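Local structure of fructose 1-phosphate kinase (Staphylococcus aureus, 2JG5) at residues G36-N41 and I130-V135; S43-T48 and G248-A253. The protein probably catalyses the ATP-dependent phosphorylation of fructose 1-phosphate to fructose 1,6-bisphosphate, as a member of the pfkB carbohydrate kinase family. All coordinates share one frame; numbering follows the deposited sequence.

How the contacts relate
Contacts 1 and 2 share helix 38-48 and lie about 11 Å apart, centre to centre. Contact 1 sets the first turn of that helix against the C-terminal end of strand 128-132 in the parallel sheet; contact 2 packs its last turns on helix 247-260. Along the chain the order is 36-41, 43-48, 130-135, 248-253, so the two contacts interleave and bring early, middle and late sequence together. Asp-249 on helix 247-260 ties them directly, its OD1 lying 2.8 Å from Lys-38 NZ in a salt bridge. Helix 38-48 thus connects the sheet to the late GSGD sequence, a pfkB signature, within a ribokinase-like core.

Contact 1 (G36-N41 and I130-V135); sequences GGKGIN and IVAGSV
With its CG beside the backbone N (chi1 -74°), Lys-38 starts its side chain across Ala-132 and runs along Ala-132 and Gly-133 as far as CE; bends at chi3 (73°) and chi4 (66°) turn NZ away from the strand. CB does the first touching, meeting the methyl of Ala-132 at 3.6 Å. Further out, CD rests on the backbone of Gly-133, 3.7 Å from its CA, and CE lies 4.1 Å from both Gly-133 N and Ala-132 CB. The methyl of Ala-132 also faces the helix backbone, with Gly-39 N 4.0 Å from its CB. Helix and strand approach closely here, the CA atoms of Gly-39 and Ala-132 being 5.4 Å apart. Residues 36-41 spell GGKGIN, the glycine-rich signature near the N terminus of pfkB kinases, and Gly-37 is the N-cap of helix 38-48. Across from Lys-38, the parallel strand 128-132 gives way to loop at Gly-133, whose positive phi is one that glycine adopts readily. Lys-38 NZ forms salt bridges with two carboxylates, that of Asp-249 on helix 247-260 and that of Asp-161 at the end of the neighbouring strand 157-161.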
ATOM      1  N   GLY A  36      -3.528  11.907  -0.007  1.00 32.42           N
ATOM      2  CA  GLY A  36      -4.433  12.481  -1.000  1.00 31.49           C
ATOM      3  C   GLY A  36      -5.882  12.543  -0.561  1.00 30.87           C
ATOM      4  O   GLY A  36      -6.258  12.003   0.476  1.00 30.34           O
ATOM      5  N   GLY A  37      -6.698  13.186  -1.389  1.00 30.91           N
ATOM      6  CA  GLY A  37      -8.093  13.447  -1.090  1.00 30.59           C
ATOM      7  C   GLY A  37      -8.325  14.929  -1.239  1.00 30.72           C
ATOM      8  O   GLY A  37      -7.427  15.733  -0.977  1.00 30.43           O
ATOM      9  N   LYS A  38      -9.531  15.298  -1.656  1.00 31.12           N
ATOM     10  CA  LYS A  38      -9.822  16.696  -2.007  1.00 31.47           C
ATOM     11  C   LYS A  38      -9.663  17.644  -0.811  1.00 31.62           C
ATOM     12  O   LYS A  38      -8.859  18.577  -0.864  1.00 31.50           O
ATOM     13  CB  LYS A  38     -11.194  16.828  -2.688  1.00 31.04           C
ATOM     14  CG  LYS A  38     -11.195  16.320  -4.137  1.00 31.53           C
ATOM     15  CD  LYS A  38     -12.566  16.406  -4.816  1.00 32.04           C
ATOM     16  CE  LYS A  38     -12.959  17.844  -5.157  1.00 33.25           C
ATOM     17  NZ  LYS A  38     -12.076  18.472  -6.192  1.00 33.12           N
ATOM     18  N   GLY A  39     -10.394  17.373   0.271  1.00 32.00           N
ATOM     19  CA  GLY A  39     -10.295  18.174   1.491  1.00 32.06           C
ATOM     20  C   GLY A  39      -8.886  18.230   2.050  1.00 32.14           C
ATOM     21  O   GLY A  39      -8.441  19.274   2.523  1.00 31.86           O
ATOM     22  N   ILE A  40      -8.167  17.116   1.960  1.00 32.53           N
ATOM     23  CA  ILE A  40      -6.762  17.072   2.381  1.00 32.65           C
ATOM     24  C   ILE A  40      -5.904  18.027   1.543  1.00 32.71           C
ATOM     25  O   ILE A  40      -5.084  18.782   2.087  1.00 32.81           O
ATOM     26  CB  ILE A  40      -6.210  15.639   2.358  1.00 32.71           C
ATOM     27  CG1 ILE A  40      -6.815  14.833   3.508  1.00 32.75           C
ATOM     28  CG2 ILE A  40      -4.676  15.629   2.445  1.00 32.78           C
ATOM     29  CD1 ILE A  40      -6.411  13.351   3.483  1.00 34.31           C
ATOM     30  N   ASN A  41      -6.115  18.006   0.228  1.00 32.72           N
ATOM     31  CA  ASN A  41      -5.403  18.892  -0.679  1.00 32.66           C
ATOM     32  C   ASN A  41      -5.721  20.361  -0.366  1.00 32.29           C
ATOM     33  O   ASN A  41      -4.827  21.209  -0.360  1.00 31.57           O
ATOM     34  CB  ASN A  41      -5.724  18.544  -2.138  1.00 32.80           C
ATOM     35  CG  ASN A  41      -4.893  17.362  -2.674  1.00 35.09           C
ATOM     36  OD1 ASN A  41      -4.099  16.738  -1.953  1.00 37.05           O
ATOM     37  ND2 ASN A  41      -5.069  17.066  -3.959  1.00 35.37           N
ATOM     38  N   ILE A 130     -15.440  23.195   4.729  1.00 29.17           N
ATOM     39  CA  ILE A 130     -15.247  22.841   3.319  1.00 29.02           C
ATOM     40  C   ILE A 130     -15.466  21.336   3.164  1.00 29.48           C
ATOM     41  O   ILE A 130     -14.766  20.526   3.775  1.00 29.47           O
ATOM     42  CB  ILE A 130     -13.827  23.209   2.809  1.00 28.72           C
ATOM     43  CG1 ILE A 130     -13.518  24.687   3.084  1.00 28.76           C
ATOM     44  CG2 ILE A 130     -13.680  22.887   1.302  1.00 27.73           C
ATOM     45  CD1 ILE A 130     -12.052  24.997   3.306  1.00 28.86           C
ATOM     46  N   VAL A 131     -16.446  20.968   2.348  1.00 29.69           N
ATOM     47  CA  VAL A 131     -16.725  19.565   2.108  1.00 29.85           C
ATOM     48  C   VAL A 131     -16.453  19.306   0.645  1.00 30.44           C
ATOM     49  O   VAL A 131     -17.050  19.923  -0.231  1.00 30.48           O
ATOM     50  CB  VAL A 131     -18.179  19.166   2.511  1.00 30.12           C
ATOM     51  CG1 VAL A 131     -18.357  17.645   2.466  1.00 28.82           C
ATOM     52  CG2 VAL A 131     -18.508  19.684   3.892  1.00 28.23           C
ATOM     53  N   ALA A 132     -15.514  18.404   0.389  1.00 30.92           N
ATOM     54  CA  ALA A 132     -15.063  18.153  -0.957  1.00 31.41           C
ATOM     55  C   ALA A 132     -14.826  16.673  -1.152  1.00 32.08           C
ATOM     56  O   ALA A 132     -14.166  16.016  -0.320  1.00 32.32           O
ATOM     57  CB  ALA A 132     -13.787  18.954  -1.258  1.00 31.21           C
ATOM     58  N   GLY A 133     -15.371  16.154  -2.254  1.00 32.33           N
ATOM     59  CA  GLY A 133     -15.118  14.783  -2.655  1.00 32.63           C
ATOM     60  C   GLY A 133     -16.330  13.966  -3.048  1.00 33.08           C
ATOM     61  O   GLY A 133     -17.496  14.386  -2.867  1.00 32.94           O
ATOM     62  N   SER A 134     -16.043  12.793  -3.604  1.00 33.16           N
ATOM     63  CA  SER A 134     -17.070  11.821  -3.911  1.00 33.71           C
ATOM     64  C   SER A 134     -17.517  11.171  -2.609  1.00 33.61           C
ATOM     65  O   SER A 134     -16.727  11.017  -1.671  1.00 34.07           O
ATOM     66  CB  SER A 134     -16.537  10.766  -4.883  1.00 33.82           C
ATOM     67  OG  SER A 134     -16.208  11.357  -6.141  1.00 34.74           O
ATOM     68  N   VAL A 135     -18.794  10.810  -2.554  1.00 33.16           N
ATOM     69  CA  VAL A 135     -19.355  10.168  -1.386  1.00 32.31           C
ATOM     70  C   VAL A 135     -19.192   8.644  -1.479  1.00 31.93           C
ATOM     71  O   VAL A 135     -19.730   8.028  -2.391  1.00 31.65           O
ATOM     72  CB  VAL A 135     -20.842  10.552  -1.236  1.00 32.61           C
ATOM     73  CG1 VAL A 135     -21.486   9.797  -0.089  1.00 31.91           C
ATOM     74  CG2 VAL A 135     -20.980  12.067  -1.047  1.00 32.17           C
TER

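Contact 2 (S43-T48 and G248-A253)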
ATOM      1  N   SER A  43      -6.513  21.526   2.572  1.00 32.16           N
ATOM      2  CA  SER A  43      -5.719  21.797   3.778  1.00 32.33           C
ATOM      3  C   SER A  43      -4.245  22.038   3.427  1.00 32.31           C
ATOM      4  O   SER A  43      -3.598  22.914   4.019  1.00 32.21           O
ATOM      5  CB  SER A  43      -5.848  20.673   4.807  1.00 31.79           C
ATOM      6  OG  SER A  43      -7.115  20.714   5.432  1.00 32.13           O
ATOM      7  N   ARG A  44      -3.740  21.271   2.457  1.00 32.03           N
ATOM      8  CA  ARG A  44      -2.347  21.383   2.022  1.00 32.24           C
ATOM      9  C   ARG A  44      -2.072  22.749   1.386  1.00 31.90           C
ATOM     10  O   ARG A  44      -1.048  23.380   1.680  1.00 32.08           O
ATOM     11  CB  ARG A  44      -1.967  20.269   1.050  1.00 31.91           C
ATOM     12  CG  ARG A  44      -1.704  18.899   1.666  1.00 33.89           C
ATOM     13  CD  ARG A  44      -0.654  18.190   0.832  1.00 35.32           C
ATOM     14  NE  ARG A  44      -0.455  16.777   1.157  1.00 39.36           N
ATOM     15  CZ  ARG A  44       0.661  16.272   1.694  1.00 40.35           C
ATOM     16  NH1 ARG A  44       1.689  17.071   1.980  1.00 40.76           N
ATOM     17  NH2 ARG A  44       0.760  14.965   1.943  1.00 39.45           N
ATOM     18  N   VAL A  45      -2.984  23.210   0.535  1.00 31.39           N
ATOM     19  CA  VAL A  45      -2.819  24.522  -0.094  1.00 31.36           C
ATOM     20  C   VAL A  45      -3.060  25.661   0.906  1.00 30.98           C
ATOM     21  O   VAL A  45      -2.317  26.642   0.915  1.00 30.82           O
ATOM     22  CB  VAL A  45      -3.678  24.699  -1.372  1.00 31.33           C
ATOM     23  CG1 VAL A  45      -3.364  26.033  -2.051  1.00 30.91           C
ATOM     24  CG2 VAL A  45      -3.425  23.558  -2.343  1.00 31.46           C
ATOM     25  N   LEU A  46      -4.071  25.519   1.761  1.00 30.86           N
ATOM     26  CA  LEU A  46      -4.300  26.524   2.798  1.00 30.60           C
ATOM     27  C   LEU A  46      -3.018  26.672   3.603  1.00 30.88           C
ATOM     28  O   LEU A  46      -2.599  27.791   3.890  1.00 30.87           O
ATOM     29  CB  LEU A  46      -5.484  26.175   3.709  1.00 30.40           C
ATOM     30  CG  LEU A  46      -6.928  26.324   3.205  1.00 29.78           C
ATOM     31  CD1 LEU A  46      -7.910  25.699   4.194  1.00 28.05           C
ATOM     32  CD2 LEU A  46      -7.320  27.788   2.909  1.00 28.27           C
ATOM     33  N   LYS A  47      -2.379  25.539   3.921  1.00 30.94           N
ATOM     34  CA  LYS A  47      -1.115  25.536   4.676  1.00 30.96           C
ATOM     35  C   LYS A  47       0.029  26.278   3.988  1.00 30.63           C
ATOM     36  O   LYS A  47       0.709  27.092   4.622  1.00 30.57           O
ATOM     37  CB  LYS A  47      -0.674  24.108   5.018  1.00 31.00           C
ATOM     38  CG  LYS A  47       0.486  24.049   6.003  1.00 31.71           C
ATOM     39  CD  LYS A  47       0.098  24.683   7.336  1.00 33.36           C
ATOM     40  CE  LYS A  47       1.321  25.075   8.159  1.00 33.85           C
ATOM     41  NZ  LYS A  47       0.889  25.481   9.525  1.00 34.57           N
ATOM     42  N   THR A  48       0.239  25.967   2.706  1.00 30.54           N
ATOM     43  CA  THR A  48       1.164  26.689   1.817  1.00 30.47           C
ATOM     44  C   THR A  48       0.906  28.213   1.856  1.00 30.42           C
ATOM     45  O   THR A  48       1.819  29.009   1.664  1.00 30.60           O
ATOM     46  CB  THR A  48       1.025  26.154   0.354  1.00 30.61           C
ATOM     47  OG1 THR A  48       1.321  24.749   0.312  1.00 30.70           O
ATOM     48  CG2 THR A  48       1.943  26.861  -0.596  1.00 30.10           C
ATOM     49  N   GLY A 248      -8.348  22.128  -8.876  1.00 33.69           N
ATOM     50  CA  GLY A 248      -9.670  22.508  -8.386  1.00 32.88           C
ATOM     51  C   GLY A 248      -9.650  22.728  -6.881  1.00 32.42           C
ATOM     52  O   GLY A 248     -10.237  23.686  -6.375  1.00 32.27           O
ATOM     53  N   ASP A 249      -8.968  21.821  -6.182  1.00 32.04           N
ATOM     54  CA  ASP A 249      -8.736  21.906  -4.741  1.00 31.62           C
ATOM     55  C   ASP A 249      -7.967  23.154  -4.355  1.00 31.15           C
ATOM     56  O   ASP A 249      -8.283  23.800  -3.365  1.00 31.53           O
ATOM     57  CB  ASP A 249      -7.957  20.676  -4.261  1.00 31.94           C
ATOM     58  CG  ASP A 249      -8.653  19.364  -4.601  1.00 31.75           C
ATOM     59  OD1 ASP A 249      -9.899  19.323  -4.593  1.00 30.82           O
ATOM     60  OD2 ASP A 249      -7.942  18.374  -4.868  1.00 30.35           O
ATOM     61  N   SER A 250      -6.942  23.467  -5.137  1.00 31.12           N
ATOM     62  CA  SER A 250      -6.082  24.620  -4.908  1.00 30.75           C
ATOM     63  C   SER A 250      -6.820  25.930  -5.124  1.00 30.51           C
ATOM     64  O   SER A 250      -6.593  26.896  -4.400  1.00 31.03           O
ATOM     65  CB  SER A 250      -4.866  24.547  -5.829  1.00 30.82           C
ATOM     66  OG  SER A 250      -4.116  23.381  -5.561  1.00 30.29           O
ATOM     67  N   THR A 251      -7.707  25.947  -6.117  1.00 30.16           N
ATOM     68  CA  THR A 251      -8.605  27.070  -6.368  1.00 29.63           C
ATOM     69  C   THR A 251      -9.503  27.298  -5.145  1.00 29.65           C
ATOM     70  O   THR A 251      -9.618  28.430  -4.656  1.00 29.65           O
ATOM     71  CB  THR A 251      -9.467  26.822  -7.628  1.00 29.46           C
ATOM     72  OG1 THR A 251      -8.610  26.591  -8.758  1.00 30.89           O
ATOM     73  CG2 THR A 251     -10.389  28.016  -7.933  1.00 29.40           C
ATOM     74  N   VAL A 252     -10.127  26.225  -4.653  1.00 29.03           N
ATOM     75  CA  VAL A 252     -10.975  26.325  -3.472  1.00 28.81           C
ATOM     76  C   VAL A 252     -10.171  26.853  -2.274  1.00 28.74           C
ATOM     77  O   VAL A 252     -10.605  27.781  -1.615  1.00 28.53           O
ATOM     78  CB  VAL A 252     -11.659  24.985  -3.134  1.00 28.96           C
ATOM     79  CG1 VAL A 252     -12.201  25.003  -1.685  1.00 28.25           C
ATOM     80  CG2 VAL A 252     -12.760  24.675  -4.128  1.00 27.48           C
ATOM     81  N   ALA A 253      -8.992  26.275  -2.027  1.00 28.65           N
ATOM     82  CA  ALA A 253      -8.106  26.721  -0.934  1.00 28.65           C
ATOM     83  C   ALA A 253      -7.667  28.188  -1.072  1.00 28.45           C
ATOM     84  O   ALA A 253      -7.599  28.903  -0.091  1.00 28.47           O
ATOM     85  CB  ALA A 253      -6.874  25.797  -0.815  1.00 27.91           C
TER
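Apolar packing makes the core of this contact, where Val-45 and Leu-46 close on the small side chain of Ala-253. Val-45 CB comes to 3.4 Å from Ala-253 CB, tighter than usual for two carbons, and its CG1, anti to the backbone N at chi1 -175°, lies 3.7 Å from the same methyl. Leu-46 approaches from the next position on the helix: its CG is 4.1 Å from Ala-253 CB, and its CD2 reaches past to the carbonyl, 3.2 Å from Ala-253 O. The small Ala-253 is consistent with the 8.3 Å approach of the two short axes, which cross at -50°.

Polar atoms enter mainly as neighbours of carbon. The other valine branch, CG2, sits 3.3 Å from Ser-250 OG, a hydroxyl already engaged with Thr-279 and with the carbonyl of Gly-246. Within helix 38-48, Thr-48 OG1 makes a 3.1 Å hydrogen bond to Arg-44 O.

Both helices belong to the ribokinase-like alpha/beta core and lie on its parallel sheet, helix 247-260 beginning in the GSGD signature of pfkB kinases. Ser-43 OG is hydrogen-bonded to Thr-4 OG1 of strand 2-6, and Val-252 lies against Val-159 of strand 157-161, both strands of that sheet, while Ser-250 OG links helix 247-260 to Thr-279 on helix 265-280.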